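Local coordinates for oxidoreductase, short chain dehydrogenase/reductase family protein (Bifidobacterium adolescentis L2-32, PDB 6OW4) that catalyses, as a 20beta-hydroxysteroid dehydrogenase, NADH-dependent interconversion of a 20-keto group and a 20beta-hydroxyl group on steroids, at the interface of chains A and B and the interface of chains A and C. Sequence-based numbering; all coordinates share one arbitrary frame. Chains: chain A/B/C, Oxidoreductase, short chain dehydrogenase/reductase family protein.

Contact 1: the interface of chains A and B. Residues chain A 256, 264, 268, 286-289; chain B 271, 276, 279-280, 283.
The phenol ring of B:Tyr279 lies between backbone and side-chain groups of chain A. The amide N of A:Gly289 stands over one face, offset toward the rim and 3.5 Å from ring atom CE2. On the opposite side the carboxylate oxygen OE1 of A:Glu264 comes within 3.8 Å of CG, the carboxylate tilted 31° from the ring. A:Met256 SD touches the rim at CD1, and the A:Val287 carbonyl sits beside CD2. B:Phe271 uses its edge instead: A:Thr268 OG1 lies in the ring plane, 3.8 Å from CZ. B:Tyr279 holds CG anti to its backbone N (chi1 -156°), which lays the ring against A:Asp288 and A:Gly289; the B:Tyr279 carbonyl O accepts the A:Gly289 N-H at 3.1 Å. That donor is tilted 31° from the carbonyl plane. Water 1 is gripped by B:Tyr279 N and the carbonyls of B:Ala276 and A:Glu264; the last also takes the hydroxyl of A:Thr268, OG1 to O 3.0 Å, in its carbonyl plane. Water 2 ties the B:Tyr279 hydroxyl OH, at 2.8 Å, to A:Asp288 O. Beside these, B:Val280 CG2 packs on both methyls of A:Val287. The patch joins strand 284-287 and helix 262-273 of chain A to the B:Tyr279 loop, an association typical of short-chain dehydrogenase tetramers, and likely steadies the C-terminal part of each subunit.

Contact 2: the interface of chains A and C. Residues chain A 149, 153-154, 157; chain C 145-146, 149, 153.
C:Trp145 lays its indole flat on the phenol ring of A:Tyr157, the planes 3° apart and the five-membered ring centroid 3.8 Å from that of the tyrosine ring. A:Tyr157 CG sits over the middle of the indole, while the two side chains run past each other in opposite directions. The tyrosine reaches this stack with chi1 at 143°, well away from a staggered value. On the other indole face C:Ile149 of the same chain places CD1 toward the rim, sandwiching the indole between A:Tyr157 and a residue of its own helix. A:Asn154 comes to the indole edge, its amide plane turned 76° from the ring. The indole N-H points in the ring plane to the amide oxygen, NE1 to OD1 3.0 Å, in a bent bond that meets OD1 from above the carbonyl plane. A:Asn154 ND2 lies 3.6 Å from the C:Thr146 methyl CG2. Where residues 149 and 153 of the two chains meet, the packing turns aliphatic: the leucines meet tip to tip, A:Leu153 CD2 to C:Leu153 CD2 3.5 Å, and A:Ile149 CG2 touches C:Ile149 CG2. The site pairs helix 142-169 of chain A with helix 142-170 of chain C, a pairing characteristic of short-chain dehydrogenase oligomers that probably holds two subunits together in the tetramer.

Contact 3: the interface of chains A and B. Residues chain A 234, 239-240, 242, 247; chain B 14, 17-18, 21, 23.
A:Trp234 receives B:Phe17 and B:Tyr21 on one face of its indole, in a loop of this short-chain dehydrogenase/reductase whose adjoining residues A:Val233 and A:Ser235 contact NAD. With CG anti to the backbone N (chi1 -168°), the indole reaches across to chain B. B:Tyr21 crosses its five-membered ring at about a right angle, touching with CB and CD2, the latter 3.5 Å from indole CG; B:Phe17 rests its CB over the benzo end, CB to CZ2 3.6 Å, its ring running out past the rim at CH2. The B:Leu23 methyl CD1 packs against indole CD1, and the B:Glu14 carboxylate oxygen OE2 lies in plane at the indole edge. An alanine in place of A:Trp234 would probably leave B:Phe17 and B:Tyr21 without the flat surface they share, opening a gap against B:Tyr21 and the CB side of B:Phe17. B:Phe17, from N-terminal helix 13-20, also wedges toward A:His247: its CE1 sits over one side of the imidazole, 3.4 Å from CD2. The imidazole meets B:Tyr21 tip to tip, NE2 and the phenol OH 2.8 Å apart in a nearly straight hydrogen bond (167° at H). Each atom lies in the plane of the other's ring, which would limit rotation of both; the heavy atoms do not show which gives the proton. B:Glu14, bent at chi2 (61°), accepts the A:Gly240 N-H on OE1 at 3.0 Å, from above the carboxylate plane. Its OE2 turns back toward A:Asn239, 3.6 Å from CA.

Contact 1: the interface of chains A and B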
loop_
_atom_site.group_PDB
_atom_site.type_symbol
_atom_site.label_atom_id
_atom_site.label_comp_id
_atom_site.label_asym_id
_atom_site.label_seq_id
_atom_site.Cartn_x
_atom_site.Cartn_y
_atom_site.Cartn_z
ATOM N N MET A 256 19.471 5.946 -3.778
ATOM C CA MET A 256 20.828 5.356 -3.949
ATOM C C MET A 256 21.536 5.994 -5.152
ATOM O O MET A 256 22.778 5.888 -5.218
ATOM C CB MET A 256 20.756 3.839 -4.134
ATOM C CG MET A 256 20.326 3.109 -2.875
ATOM S SD MET A 256 20.816 1.372 -2.883
ATOM C CE MET A 256 19.939 0.770 -1.443
ATOM N N GLU A 264 21.962 -8.306 -7.760
ATOM C CA GLU A 264 21.152 -7.752 -6.641
ATOM C C GLU A 264 19.712 -8.272 -6.729
ATOM O O GLU A 264 19.061 -8.386 -5.672
ATOM C CB GLU A 264 21.224 -6.225 -6.656
ATOM C CG GLU A 264 22.624 -5.702 -6.401
ATOM C CD GLU A 264 22.760 -4.189 -6.406
ATOM O OE1 GLU A 264 22.343 -3.562 -7.396
ATOM O OE2 GLU A 264 23.275 -3.642 -5.415
ATOM N N THR A 268 18.064 -11.889 -4.300
ATOM C CA THR A 268 16.661 -11.799 -3.809
ATOM C C THR A 268 15.868 -13.030 -4.266
ATOM O O THR A 268 15.036 -13.509 -3.476
ATOM C CB THR A 268 15.970 -10.506 -4.263
ATOM O OG1 THR A 268 16.823 -9.392 -3.985
ATOM C CG2 THR A 268 14.636 -10.289 -3.583
ATOM N N ARG A 286 10.258 -5.282 -2.888
ATOM C CA ARG A 286 10.710 -4.165 -3.758
ATOM C C ARG A 286 12.236 -4.090 -3.691
ATOM O O ARG A 286 12.781 -4.094 -2.571
ATOM C CB ARG A 286 10.089 -2.831 -3.337
ATOM C CG ARG A 286 8.572 -2.857 -3.236
ATOM C CD ARG A 286 7.947 -1.481 -3.376
ATOM N NE ARG A 286 6.618 -1.429 -2.778
ATOM C CZ ARG A 286 5.695 -0.498 -3.025
ATOM N NH1 ARG A 286 5.932 0.485 -3.879
ATOM N NH2 ARG A 286 4.522 -0.563 -2.417
ATOM N N VAL A 287 12.884 -4.048 -4.855
ATOM C CA VAL A 287 14.363 -3.963 -5.019
ATOM C C VAL A 287 14.631 -2.788 -5.965
ATOM O O VAL A 287 14.907 -3.032 -7.157
ATOM C CB VAL A 287 14.929 -5.301 -5.539
ATOM C CG1 VAL A 287 16.447 -5.336 -5.501
ATOM C CG2 VAL A 287 14.355 -6.489 -4.777
ATOM N N ASP A 288 14.493 -1.559 -5.455
ATOM C CA ASP A 288 14.387 -0.328 -6.282
ATOM C C ASP A 288 15.306 0.786 -5.764
ATOM O O ASP A 288 15.174 1.915 -6.266
ATOM C CB ASP A 288 12.932 0.146 -6.351
ATOM C CG ASP A 288 12.287 0.421 -5.002
ATOM O OD1 ASP A 288 13.025 0.540 -4.002
ATOM O OD2 ASP A 288 11.044 0.510 -4.963
ATOM N N GLY A 289 16.211 0.488 -4.825
ATOM C CA GLY A 289 17.152 1.470 -4.247
ATOM C C GLY A 289 16.433 2.611 -3.543
ATOM O O GLY A 289 16.974 3.732 -3.541
ATOM N N PHE B 271 19.392 -11.638 5.568
ATOM C CA PHE B 271 19.178 -11.158 4.178
ATOM C C PHE B 271 19.310 -9.630 4.138
ATOM O O PHE B 271 20.070 -9.119 3.293
ATOM C CB PHE B 271 17.817 -11.604 3.636
ATOM C CG PHE B 271 17.495 -11.046 2.272
ATOM C CD1 PHE B 271 18.242 -11.416 1.163
ATOM C CD2 PHE B 271 16.464 -10.135 2.099
ATOM C CE1 PHE B 271 17.957 -10.896 -0.090
ATOM C CE2 PHE B 271 16.178 -9.619 0.845
ATOM C CZ PHE B 271 16.924 -10.002 -0.248
ATOM N N ALA B 276 23.332 -9.375 0.237
ATOM C CA ALA B 276 22.232 -10.054 -0.488
ATOM C C ALA B 276 21.119 -9.049 -0.816
ATOM O O ALA B 276 20.413 -9.257 -1.817
ATOM C CB ALA B 276 21.705 -11.207 0.332
ATOM N N TYR B 279 20.559 -3.612 -2.871
ATOM C CA TYR B 279 19.675 -2.668 -3.610
ATOM C C TYR B 279 18.271 -2.637 -2.986
ATOM O O TYR B 279 17.328 -2.114 -3.625
ATOM C CB TYR B 279 19.625 -3.014 -5.101
ATOM C CG TYR B 279 19.253 -1.856 -5.992
ATOM C CD1 TYR B 279 20.006 -0.691 -6.000
ATOM C CD2 TYR B 279 18.144 -1.912 -6.822
ATOM C CE1 TYR B 279 19.672 0.387 -6.805
ATOM C CE2 TYR B 279 17.798 -0.845 -7.639
ATOM C CZ TYR B 279 18.562 0.310 -7.626
ATOM O OH TYR B 279 18.230 1.361 -8.431
ATOM N N VAL B 280 18.137 -3.151 -1.762
ATOM C CA VAL B 280 16.859 -3.170 -0.991
ATOM C C VAL B 280 16.968 -2.136 0.134
ATOM O O VAL B 280 17.800 -2.336 1.041
ATOM C CB VAL B 280 16.553 -4.575 -0.439
ATOM C CG1 VAL B 280 15.224 -4.611 0.304
ATOM C CG2 VAL B 280 16.585 -5.627 -1.539
ATOM N N THR B 283 11.774 -0.275 2.341
ATOM C CA THR B 283 10.644 -1.216 2.142
ATOM C C THR B 283 10.502 -2.155 3.343
ATOM O O THR B 283 11.348 -2.100 4.259
ATOM C CB THR B 283 10.785 -2.011 0.838
ATOM O OG1 THR B 283 9.531 -2.664 0.637
ATOM C CG2 THR B 283 11.916 -3.017 0.852
HETATM O O HOH W 1 19.693 -6.561 -3.418
HETATM O O HOH W 2 15.511 1.861 -8.858
HETATM O O HOH W 3 9.063 -4.956 -0.048
#

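Contact 2: the interface of chains A and C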
loop_
_atom_site.group_PDB
_atom_site.type_symbol
_atom_site.label_atom_id
_atom_site.label_comp_id
_atom_site.label_asym_id
_atom_site.label_seq_id
_atom_site.Cartn_x
_atom_site.Cartn_y
_atom_site.Cartn_z
ATOM N N ILE A 149 -0.640 -7.351 -22.399
ATOM C CA ILE A 149 -1.481 -8.274 -21.573
ATOM C C ILE A 149 -1.137 -9.725 -21.941
ATOM O O ILE A 149 -0.904 -10.528 -21.014
ATOM C CB ILE A 149 -2.988 -7.965 -21.739
ATOM C CG1 ILE A 149 -3.463 -6.890 -20.755
ATOM C CG2 ILE A 149 -3.836 -9.224 -21.609
ATOM C CD1 ILE A 149 -2.901 -5.514 -21.010
ATOM N N LEU A 153 0.781 -10.668 -18.743
ATOM C CA LEU A 153 -0.295 -11.173 -17.848
ATOM C C LEU A 153 -0.606 -12.637 -18.184
ATOM O O LEU A 153 -0.309 -13.507 -17.341
ATOM C CB LEU A 153 -1.531 -10.273 -17.977
ATOM C CG LEU A 153 -2.697 -10.611 -17.048
ATOM C CD1 LEU A 153 -2.222 -10.816 -15.615
ATOM C CD2 LEU A 153 -3.762 -9.527 -17.107
ATOM N N ASN A 154 -1.169 -12.898 -19.367
ATOM C CA ASN A 154 -1.609 -14.251 -19.807
ATOM C C ASN A 154 -0.401 -15.194 -19.869
ATOM O O ASN A 154 -0.520 -16.335 -19.380
ATOM C CB ASN A 154 -2.341 -14.202 -21.148
ATOM C CG ASN A 154 -3.700 -13.542 -21.052
ATOM O OD1 ASN A 154 -4.003 -12.869 -20.070
ATOM N ND2 ASN A 154 -4.523 -13.725 -22.069
ATOM N N TYR A 157 0.742 -16.106 -16.316
ATOM C CA TYR A 157 -0.312 -16.962 -15.713
ATOM C C TYR A 157 -0.040 -18.429 -16.067
ATOM O O TYR A 157 0.124 -19.250 -15.148
ATOM C CB TYR A 157 -1.709 -16.518 -16.163
ATOM C CG TYR A 157 -2.681 -17.648 -16.396
ATOM C CD1 TYR A 157 -3.178 -18.402 -15.344
ATOM C CD2 TYR A 157 -3.091 -17.977 -17.677
ATOM C CE1 TYR A 157 -4.062 -19.447 -15.558
ATOM C CE2 TYR A 157 -3.975 -19.018 -17.909
ATOM C CZ TYR A 157 -4.464 -19.755 -16.847
ATOM O OH TYR A 157 -5.329 -20.786 -17.087
ATOM N N TRP C 145 -9.596 -17.899 -17.603
ATOM C CA TRP C 145 -8.601 -16.805 -17.447
ATOM C C TRP C 145 -8.864 -15.715 -18.493
ATOM O O TRP C 145 -9.147 -14.576 -18.088
ATOM C CB TRP C 145 -7.163 -17.330 -17.538
ATOM C CG TRP C 145 -6.146 -16.256 -17.305
ATOM C CD1 TRP C 145 -5.539 -15.479 -18.248
ATOM C CD2 TRP C 145 -5.655 -15.797 -16.032
ATOM N NE1 TRP C 145 -4.692 -14.584 -17.652
ATOM C CE2 TRP C 145 -4.742 -14.754 -16.294
ATOM C CE3 TRP C 145 -5.887 -16.170 -14.702
ATOM C CZ2 TRP C 145 -4.064 -14.086 -15.276
ATOM C CZ3 TRP C 145 -5.217 -15.508 -13.696
ATOM C CH2 TRP C 145 -4.315 -14.482 -13.983
ATOM N N THR C 146 -8.794 -16.065 -19.781
ATOM C CA THR C 146 -8.853 -15.114 -20.926
ATOM C C THR C 146 -10.228 -14.437 -20.976
ATOM O O THR C 146 -10.275 -13.236 -21.305
ATOM C CB THR C 146 -8.497 -15.808 -22.246
ATOM O OG1 THR C 146 -9.367 -16.924 -22.439
ATOM C CG2 THR C 146 -7.058 -16.274 -22.287
ATOM N N ILE C 149 -10.035 -11.666 -18.341
ATOM C CA ILE C 149 -9.059 -10.633 -18.806
ATOM C C ILE C 149 -9.712 -9.817 -19.930
ATOM O O ILE C 149 -9.632 -8.577 -19.887
ATOM C CB ILE C 149 -7.729 -11.271 -19.268
ATOM C CG1 ILE C 149 -7.105 -12.196 -18.215
ATOM C CG2 ILE C 149 -6.746 -10.204 -19.727
ATOM C CD1 ILE C 149 -7.218 -11.719 -16.789
ATOM N N LEU C 153 -10.474 -6.391 -17.900
ATOM C CA LEU C 153 -9.275 -5.544 -18.149
ATOM C C LEU C 153 -9.374 -4.866 -19.521
ATOM O O LEU C 153 -9.326 -3.622 -19.565
ATOM C CB LEU C 153 -8.010 -6.403 -18.048
ATOM C CG LEU C 153 -6.690 -5.648 -18.187
ATOM C CD1 LEU C 153 -6.631 -4.460 -17.235
ATOM C CD2 LEU C 153 -5.514 -6.579 -17.949
#

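Contact 3: the interface of chains A and B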
loop_
_atom_site.group_PDB
_atom_site.type_symbol
_atom_site.label_atom_id
_atom_site.label_comp_id
_atom_site.label_asym_id
_atom_site.label_seq_id
_atom_site.Cartn_x
_atom_site.Cartn_y
_atom_site.Cartn_z
ATOM N N TRP A 234 20.132 -2.221 -14.308
ATOM C CA TRP A 234 20.993 -2.213 -15.519
ATOM C C TRP A 234 21.240 -3.657 -15.965
ATOM O O TRP A 234 22.335 -4.190 -15.690
ATOM C CB TRP A 234 22.302 -1.463 -15.248
ATOM C CG TRP A 234 23.078 -1.181 -16.495
ATOM C CD1 TRP A 234 24.030 -1.967 -17.076
ATOM C CD2 TRP A 234 22.933 -0.033 -17.346
ATOM N NE1 TRP A 234 24.500 -1.378 -18.220
ATOM C CE2 TRP A 234 23.844 -0.190 -18.411
ATOM C CE3 TRP A 234 22.129 1.111 -17.304
ATOM C CZ2 TRP A 234 23.969 0.756 -19.426
ATOM C CZ3 TRP A 234 22.255 2.046 -18.307
ATOM C CH2 TRP A 234 23.163 1.869 -19.352
ATOM N N ASN A 239 21.410 -0.680 -22.394
ATOM C CA ASN A 239 22.729 -0.482 -23.056
ATOM C C ASN A 239 22.534 0.282 -24.370
ATOM O O ASN A 239 21.762 -0.198 -25.225
ATOM C CB ASN A 239 23.454 -1.807 -23.304
ATOM C CG ASN A 239 23.823 -2.526 -22.025
ATOM O OD1 ASN A 239 23.120 -2.421 -21.025
ATOM N ND2 ASN A 239 24.918 -3.265 -22.049
ATOM N N GLY A 240 23.189 1.441 -24.498
ATOM C CA GLY A 240 23.244 2.245 -25.736
ATOM C C GLY A 240 21.962 3.017 -26.000
ATOM O O GLY A 240 21.888 3.659 -27.062
ATOM N N ILE A 242 20.453 5.047 -23.324
ATOM C CA ILE A 242 20.515 6.247 -22.436
ATOM C C ILE A 242 21.943 6.807 -22.418
ATOM O O ILE A 242 22.899 6.023 -22.584
ATOM C CB ILE A 242 19.993 5.928 -21.019
ATOM C CG1 ILE A 242 20.965 5.071 -20.203
ATOM C CG2 ILE A 242 18.612 5.290 -21.084
ATOM C CD1 ILE A 242 20.768 5.200 -18.713
ATOM N N HIS A 247 20.625 9.132 -17.641
ATOM C CA HIS A 247 20.949 8.232 -16.500
ATOM C C HIS A 247 20.666 8.950 -15.173
ATOM O O HIS A 247 19.879 8.419 -14.366
ATOM C CB HIS A 247 22.406 7.757 -16.611
ATOM C CG HIS A 247 22.912 7.032 -15.412
ATOM N ND1 HIS A 247 23.510 7.687 -14.352
ATOM C CD2 HIS A 247 22.928 5.718 -15.104
ATOM C CE1 HIS A 247 23.868 6.805 -13.442
ATOM N NE2 HIS A 247 23.521 5.590 -13.879
ATOM N N GLU B 14 29.312 4.685 -22.427
ATOM C CA GLU B 14 28.908 3.255 -22.361
ATOM C C GLU B 14 29.987 2.442 -21.635
ATOM O O GLU B 14 29.613 1.498 -20.916
ATOM C CB GLU B 14 28.647 2.702 -23.764
ATOM C CG GLU B 14 27.817 1.429 -23.766
ATOM C CD GLU B 14 26.427 1.568 -23.163
ATOM O OE1 GLU B 14 25.749 2.578 -23.455
ATOM O OE2 GLU B 14 26.029 0.671 -22.395
ATOM N N PHE B 17 29.362 2.991 -17.918
ATOM C CA PHE B 17 28.178 2.174 -17.533
ATOM C C PHE B 17 28.575 0.697 -17.419
ATOM O O PHE B 17 28.088 0.025 -16.495
ATOM C CB PHE B 17 27.029 2.338 -18.536
ATOM C CG PHE B 17 26.335 3.680 -18.546
ATOM C CD1 PHE B 17 26.118 4.392 -17.374
ATOM C CD2 PHE B 17 25.859 4.217 -19.734
ATOM C CE1 PHE B 17 25.470 5.619 -17.396
ATOM C CE2 PHE B 17 25.208 5.442 -19.755
ATOM C CZ PHE B 17 25.016 6.142 -18.586
ATOM N N ASP B 18 29.423 0.207 -18.331
ATOM C CA ASP B 18 29.902 -1.204 -18.362
ATOM C C ASP B 18 30.727 -1.488 -17.101
ATOM O O ASP B 18 30.631 -2.616 -16.576
ATOM C CB ASP B 18 30.713 -1.500 -19.628
ATOM C CG ASP B 18 29.926 -1.381 -20.924
ATOM O OD1 ASP B 18 28.680 -1.365 -20.861
ATOM O OD2 ASP B 18 30.566 -1.288 -21.991
ATOM N N TYR B 21 28.191 -1.080 -13.845
ATOM C CA TYR B 21 27.124 -2.111 -13.775
ATOM C C TYR B 21 27.547 -3.382 -14.511
ATOM O O TYR B 21 27.228 -3.546 -15.686
ATOM C CB TYR B 21 25.829 -1.551 -14.367
ATOM C CG TYR B 21 25.385 -0.225 -13.800
ATOM C CD1 TYR B 21 25.130 -0.074 -12.447
ATOM C CD2 TYR B 21 25.192 0.874 -14.623
ATOM C CE1 TYR B 21 24.708 1.137 -11.922
ATOM C CE2 TYR B 21 24.772 2.092 -14.114
ATOM C CZ TYR B 21 24.529 2.225 -12.759
ATOM O OH TYR B 21 24.109 3.420 -12.249
ATOM N N LEU B 23 27.152 -7.197 -15.738
ATOM C CA LEU B 23 25.930 -7.910 -16.197
ATOM C C LEU B 23 25.934 -9.360 -15.697
ATOM O O LEU B 23 24.845 -9.859 -15.365
ATOM C CB LEU B 23 25.866 -7.857 -17.726
ATOM C CG LEU B 23 25.130 -6.657 -18.321
ATOM C CD1 LEU B 23 25.588 -5.355 -17.688
ATOM C CD2 LEU B 23 25.316 -6.610 -19.829
#

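Contacts 1 and 3 belong to the same A–B interface, with C-alpha centres about 19 Å apart, yet draw on different elements: contact 1 uses strand 284-287, helix 262-273 and nearby loops, whereas contact 3 sets N-terminal helix 13-20 of chain B against the loop holding A:Trp234, A:Asn239 and A:Gly240 and helix 244-250 of chain A. Contact 2 joins A to C through the long helices starting at 142, about 28 Å from contact 1 and 33 Å from contact 3. Each interface is two-fold symmetric, so every patch has a twin; together, two such axes would build the four-copy deposited assembly, consistent with a tetrameric enzyme.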